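Local coordinates for zona pellucida sperm-binding protein 1 (Gallus gallus, PDB 6GF6), which probably cross-links filaments of the extracellular egg coat by homodimerising through its ZP-N1 domain, the part of the protein in this chain, at residues Leu21-Thr26 with Val85-Met90; Arg80-Val85 with Glu101-Cys106. The protein carries 2 engineered substitutions. All blocks are in the same frame, centred on the assembly; numbering follows the deposited sequence.

Contacts 1 and 2 lie in the same all-beta ZP-N1 domain, their centres about 15 Å apart, and share strand 80-90, with Val85 belonging to both. Contact 1 joins the two sheets of the domain, packing strand 18-24 of one against strand 80-90 of the other. Contact 2 lies within the second sheet, where strands 80-90 and 96-107 form a beta hairpin. Along the chain the segments alternate: 21-26, 80-85, 85-90, then 101-106. Leu87 CD1 rests on Val102 CG2 (3.5 Å), and the methyl of Met104 comes near the backbone of Leu21, which makes the two contacts continuous through one core. The hairpin thus supplies part of one wall of the interior, and the sheet holding strand 18-24 the facing one.

Contact 1 (Leu21-Thr26 with Val85-Met90); sequences LLAYPT and VQLEEM
The carboxylate of Glu89 is the polar group at the end of this contact: OE1 comes to 4.3 Å from Thr26 OG1, too far for a hydrogen bond, and is instead held in a salt bridge by Arg29, while OE2 has a weak bond to the hydroxyl of Tyr100. Everything else that meets here is apolar. Leu21, with CG anti to its backbone N (chi1 177°), reaches across tip to tip with both Val85 and Leu87. One methyl does the touching: Leu21 CD2 lies 4.0 Å from Leu87 CD1, and the same CD2 is 4.1 Å from Val85 CG1. The other branch of Leu87 turns to the next inward residue of the first strand, CD2 packing 3.9 Å from Ala23 CB. The strand axes are 10.2 Å apart, too far for backbone pairing, no hydrogen bond crosses, and the chain directions differ by 17°. Val31 of strand 30-36 and Val102 of strand 96-107 also touch Leu87, while Tyr12 and Met104 touch Leu21. Alternate residues, Leu21 and Ala23 against Val85 and Leu87, therefore face each other across a buried interface, the face-to-face sheet packing of a beta sandwich, here the immunoglobulin-like ZP-N fold.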
loop_
_atom_site.group_PDB
_atom_site.type_symbol
_atom_site.label_atom_id
_atom_site.label_comp_id
_atom_site.label_asym_id
_atom_site.label_seq_id
_atom_site.Cartn_x
_atom_site.Cartn_y
_atom_site.Cartn_z
ATOM N N LEU B 21 -2.653 11.054 -0.275
ATOM C CA LEU B 21 -3.451 12.168 0.222
ATOM C C LEU B 21 -3.681 11.979 1.715
ATOM O O LEU B 21 -4.211 10.945 2.136
ATOM C CB LEU B 21 -4.777 12.244 -0.537
ATOM C CG LEU B 21 -5.818 13.287 -0.149
ATOM C CD1 LEU B 21 -5.254 14.677 -0.196
ATOM C CD2 LEU B 21 -6.984 13.179 -1.100
ATOM N N LEU B 22 -3.274 12.963 2.516
ATOM C CA LEU B 22 -3.376 12.882 3.968
ATOM C C LEU B 22 -4.398 13.893 4.472
ATOM O O LEU B 22 -4.360 15.066 4.088
ATOM C CB LEU B 22 -2.019 13.116 4.628
ATOM C CG LEU B 22 -0.915 12.143 4.207
ATOM C CD1 LEU B 22 -0.220 12.612 2.936
ATOM C CD2 LEU B 22 0.086 11.972 5.334
ATOM N N ALA B 23 -5.317 13.430 5.317
ATOM C CA ALA B 23 -6.376 14.259 5.878
ATOM C C ALA B 23 -6.393 14.109 7.390
ATOM O O ALA B 23 -6.153 13.018 7.917
ATOM C CB ALA B 23 -7.751 13.874 5.304
ATOM N N TYR B 24 -6.692 15.208 8.083
ATOM C CA TYR B 24 -6.622 15.265 9.543
ATOM C C TYR B 24 -7.954 15.758 10.099
ATOM O O TYR B 24 -8.108 16.939 10.437
ATOM C CB TYR B 24 -5.457 16.150 9.989
ATOM C CG TYR B 24 -4.123 15.701 9.426
ATOM C CD1 TYR B 24 -3.689 16.138 8.176
ATOM C CD2 TYR B 24 -3.311 14.824 10.128
ATOM C CE1 TYR B 24 -2.474 15.726 7.654
ATOM C CE2 TYR B 24 -2.096 14.403 9.615
ATOM C CZ TYR B 24 -1.683 14.857 8.379
ATOM O OH TYR B 24 -0.475 14.439 7.868
ATOM N N PRO B 25 -8.938 14.872 10.219
ATOM C CA PRO B 25 -10.236 15.279 10.772
ATOM C C PRO B 25 -10.162 15.534 12.273
ATOM O O PRO B 25 -9.346 14.962 12.998
ATOM C CB PRO B 25 -11.147 14.092 10.444
ATOM C CG PRO B 25 -10.231 12.933 10.364
ATOM C CD PRO B 25 -8.926 13.453 9.829
ATOM N N THR B 26 -11.082 16.374 12.746
ATOM C CA THR B 26 -11.068 16.831 14.126
ATOM C C THR B 26 -11.804 15.842 15.031
ATOM O O THR B 26 -12.325 14.817 14.584
ATOM C CB THR B 26 -11.688 18.224 14.223
ATOM O OG1 THR B 26 -13.067 18.168 13.836
ATOM C CG2 THR B 26 -10.954 19.202 13.315
ATOM N N VAL B 85 -10.180 13.157 -6.330
ATOM C CA VAL B 85 -10.684 12.441 -5.168
ATOM C C VAL B 85 -11.639 13.359 -4.426
ATOM O O VAL B 85 -11.399 14.566 -4.328
ATOM C CB VAL B 85 -9.545 11.986 -4.230
ATOM C CG1 VAL B 85 -10.107 11.272 -3.007
ATOM C CG2 VAL B 85 -8.572 11.080 -4.968
ATOM N N GLN B 86 -12.718 12.789 -3.904
ATOM C CA GLN B 86 -13.648 13.508 -3.047
ATOM C C GLN B 86 -13.438 13.073 -1.606
ATOM O O GLN B 86 -13.340 11.874 -1.324
ATOM C CB GLN B 86 -15.096 13.256 -3.471
ATOM C CG GLN B 86 -16.112 14.082 -2.695
ATOM C CD GLN B 86 -17.540 13.725 -3.042
ATOM O OE1 GLN B 86 -17.797 12.721 -3.703
ATOM N NE2 GLN B 86 -18.481 14.542 -2.585
ATOM N N LEU B 87 -13.336 14.047 -0.706
ATOM C CA LEU B 87 -13.259 13.804 0.728
ATOM C C LEU B 87 -14.582 14.203 1.350
ATOM O O LEU B 87 -15.030 15.342 1.178
ATOM C CB LEU B 87 -12.125 14.595 1.375
ATOM C CG LEU B 87 -10.709 14.278 0.919
ATOM C CD1 LEU B 87 -10.427 14.989 -0.374
ATOM C CD2 LEU B 87 -9.713 14.702 1.985
ATOM N N GLU B 88 -15.202 13.275 2.061
ATOM C CA GLU B 88 -16.453 13.535 2.759
ATOM C C GLU B 88 -16.156 13.521 4.248
ATOM O O GLU B 88 -15.913 12.458 4.829
ATOM C CB GLU B 88 -17.515 12.506 2.393
ATOM C CG GLU B 88 -17.992 12.630 0.964
ATOM C CD GLU B 88 -19.233 11.814 0.686
ATOM O OE1 GLU B 88 -19.481 10.822 1.406
ATOM O OE2 GLU B 88 -19.954 12.167 -0.269
ATOM N N GLU B 89 -16.138 14.698 4.854
ATOM C CA GLU B 89 -15.993 14.785 6.298
ATOM C C GLU B 89 -17.303 14.379 6.948
ATOM O O GLU B 89 -18.366 14.890 6.588
ATOM C CB GLU B 89 -15.597 16.201 6.714
ATOM C CG GLU B 89 -15.275 16.332 8.194
ATOM C CD GLU B 89 -14.853 17.736 8.587
ATOM O OE1 GLU B 89 -14.427 17.922 9.746
ATOM O OE2 GLU B 89 -14.959 18.655 7.748
ATOM N N MET B 90 -17.241 13.434 7.878
ATOM C CA MET B 90 -18.455 12.837 8.406
ATOM C C MET B 90 -18.455 12.852 9.925
ATOM O O MET B 90 -17.432 12.599 10.568
ATOM C CB MET B 90 -18.636 11.413 7.889
ATOM C CG MET B 90 -19.031 11.382 6.423
ATOM S SD MET B 90 -19.288 9.728 5.802
ATOM C CE MET B 90 -20.583 9.129 6.887
#

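Contact 2 (Arg80-Val85 with Glu101-Cys106); sequences RYVLRV and EVQMTC. Engineered in segment 101-106: Gln103 (natural residue Asn).
Arg84 crosses its cross-strand partner Gln103, an engineered residue (Asn in nature), obliquely and ends on Glu101. Its CB lies 4.1 Å from Val102 O. Arg84 CG then packs 3.8 Å from Gln103 CG, and CD passes Gln103 OE1. A bend at chi3 (51°) sends NE back toward the neighbouring strand. There NE and NH2 form a side-on salt bridge to one oxygen, each donating a hydrogen bond: Glu101 OE2 is 2.9 Å from Arg84 NH2 and 3.1 Å from Arg84 NE. That oxygen sits in the guanidinium plane, yet both nitrogens meet it from the same face of the carboxylate, well above its plane. NH1 makes a weak bond to Asp37 O. At the far end, Thr105 CG2 lies over the centre of one face of the Arg80 guanidinium, 3.3 Å from Arg80 CZ. Along the strands, Tyr81, Leu83 and Val85 form antiparallel hydrogen-bonded pairs with Cys106, Met104 and Val102, each closed by two backbone bonds, such as Met104 N to Leu83 O at 2.8 Å. Side chains of these pairs take the other face of the sheet, with Val85 CG2 4.2 Å from Met104 SD. On this face Cys106 carries the disulfide to Cys14, and Leu83 and Met104 pack on Met19 of strand 18-24. Strand 80-90 is thus paired on one side with 96-107 and on the other with strands 30-36 and 75-76.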
loop_
_atom_site.group_PDB
_atom_site.type_symbol
_atom_site.label_atom_id
_atom_site.label_comp_id
_atom_site.label_asym_id
_atom_site.label_seq_id
_atom_site.Cartn_x
_atom_site.Cartn_y
_atom_site.Cartn_z
ATOM N N ARG B 80 1.189 15.054 -17.213
ATOM C CA ARG B 80 1.178 14.867 -15.770
ATOM C C ARG B 80 0.078 13.880 -15.402
ATOM O O ARG B 80 -0.921 13.752 -16.110
ATOM C CB ARG B 80 0.983 16.199 -15.032
ATOM C CG ARG B 80 2.128 17.185 -15.229
ATOM C CD ARG B 80 1.941 18.442 -14.398
ATOM N NE ARG B 80 0.755 19.197 -14.795
ATOM C CZ ARG B 80 0.326 20.295 -14.179
ATOM N NH1 ARG B 80 -0.765 20.917 -14.609
ATOM N NH2 ARG B 80 0.984 20.775 -13.130
ATOM N N TYR B 81 0.298 13.149 -14.310
ATOM C CA TYR B 81 -0.729 12.271 -13.759
ATOM C C TYR B 81 -1.742 13.091 -12.978
ATOM O O TYR B 81 -1.369 13.971 -12.197
ATOM C CB TYR B 81 -0.122 11.224 -12.830
ATOM C CG TYR B 81 0.858 10.282 -13.476
ATOM C CD1 TYR B 81 0.431 9.315 -14.372
ATOM C CD2 TYR B 81 2.215 10.350 -13.181
ATOM C CE1 TYR B 81 1.326 8.446 -14.959
ATOM C CE2 TYR B 81 3.110 9.485 -13.764
ATOM C CZ TYR B 81 2.658 8.537 -14.650
ATOM O OH TYR B 81 3.545 7.673 -15.236
ATOM N N VAL B 82 -3.025 12.807 -13.193
ATOM C CA VAL B 82 -4.105 13.522 -12.525
ATOM C C VAL B 82 -5.091 12.510 -11.953
ATOM O O VAL B 82 -5.587 11.636 -12.675
ATOM C CB VAL B 82 -4.815 14.497 -13.479
ATOM C CG1 VAL B 82 -5.924 15.248 -12.745
ATOM C CG2 VAL B 82 -3.804 15.475 -14.066
ATOM N N LEU B 83 -5.393 12.650 -10.665
ATOM C CA LEU B 83 -6.387 11.824 -9.993
ATOM C C LEU B 83 -7.246 12.736 -9.139
ATOM O O LEU B 83 -6.724 13.470 -8.292
ATOM C CB LEU B 83 -5.731 10.749 -9.124
ATOM C CG LEU B 83 -6.696 9.803 -8.404
ATOM C CD1 LEU B 83 -7.471 8.953 -9.390
ATOM C CD2 LEU B 83 -5.951 8.919 -7.438
ATOM N N ARG B 84 -8.552 12.685 -9.363
ATOM C CA ARG B 84 -9.512 13.494 -8.630
ATOM C C ARG B 84 -10.173 12.644 -7.556
ATOM O O ARG B 84 -10.635 11.532 -7.833
ATOM C CB ARG B 84 -10.558 14.084 -9.577
ATOM C CG ARG B 84 -9.991 15.165 -10.489
ATOM C CD ARG B 84 -11.009 15.731 -11.471
ATOM N NE ARG B 84 -12.257 16.151 -10.827
ATOM C CZ ARG B 84 -13.454 15.613 -11.053
ATOM N NH1 ARG B 84 -13.611 14.616 -11.919
ATOM N NH2 ARG B 84 -14.512 16.082 -10.409
ATOM N N VAL B 85 -10.180 13.157 -6.330
ATOM C CA VAL B 85 -10.684 12.441 -5.168
ATOM C C VAL B 85 -11.639 13.359 -4.426
ATOM O O VAL B 85 -11.399 14.566 -4.328
ATOM C CB VAL B 85 -9.545 11.986 -4.230
ATOM C CG1 VAL B 85 -10.107 11.272 -3.007
ATOM C CG2 VAL B 85 -8.572 11.080 -4.968
ATOM N N GLU B 101 -13.229 18.445 -2.807
ATOM C CA GLU B 101 -12.725 17.823 -4.020
ATOM C C GLU B 101 -11.278 18.246 -4.210
ATOM O O GLU B 101 -10.946 19.425 -4.060
ATOM C CB GLU B 101 -13.546 18.222 -5.241
ATOM C CG GLU B 101 -13.012 17.644 -6.533
ATOM C CD GLU B 101 -13.905 17.945 -7.718
ATOM O OE1 GLU B 101 -15.146 17.893 -7.561
ATOM O OE2 GLU B 101 -13.359 18.241 -8.804
ATOM N N VAL B 102 -10.423 17.283 -4.548
ATOM C CA VAL B 102 -8.995 17.525 -4.704
ATOM C C VAL B 102 -8.541 16.908 -6.013
ATOM O O VAL B 102 -8.836 15.740 -6.291
ATOM C CB VAL B 102 -8.181 16.928 -3.540
ATOM C CG1 VAL B 102 -6.707 17.302 -3.670
ATOM C CG2 VAL B 102 -8.726 17.387 -2.209
ATOM N N GLN B 103 -7.779 17.674 -6.786
ATOM C CA GLN B 103 -7.158 17.194 -8.011
ATOM C C GLN B 103 -5.674 17.020 -7.718
ATOM O O GLN B 103 -4.934 18.003 -7.631
ATOM C CB GLN B 103 -7.396 18.170 -9.163
ATOM C CG GLN B 103 -7.092 17.588 -10.537
ATOM C CD GLN B 103 -7.298 18.584 -11.670
ATOM O OE1 GLN B 103 -7.972 18.287 -12.658
ATOM N NE2 GLN B 103 -6.708 19.765 -11.536
ATOM N N MET B 104 -5.244 15.773 -7.566
ATOM C CA MET B 104 -3.843 15.477 -7.317
ATOM C C MET B 104 -3.114 15.468 -8.653
ATOM O O MET B 104 -3.389 14.627 -9.517
ATOM C CB MET B 104 -3.699 14.147 -6.581
ATOM C CG MET B 104 -4.397 14.124 -5.221
ATOM S SD MET B 104 -4.653 12.467 -4.539
ATOM C CE MET B 104 -3.013 12.025 -4.002
ATOM N N THR B 105 -2.191 16.410 -8.821
ATOM C CA THR B 105 -1.437 16.582 -10.052
ATOM C C THR B 105 0.029 16.311 -9.750
ATOM O O THR B 105 0.613 16.946 -8.868
ATOM C CB THR B 105 -1.633 17.991 -10.616
ATOM O OG1 THR B 105 -3.028 18.230 -10.826
ATOM C CG2 THR B 105 -0.905 18.153 -11.932
ATOM N N CYS B 106 0.606 15.348 -10.459
ATOM C CA CYS B 106 1.971 14.929 -10.196
ATOM C C CYS B 106 2.730 14.833 -11.510
ATOM O O CYS B 106 2.139 14.510 -12.548
ATOM C CB CYS B 106 2.017 13.585 -9.455
ATOM S SG CYS B 106 1.366 13.687 -7.762
#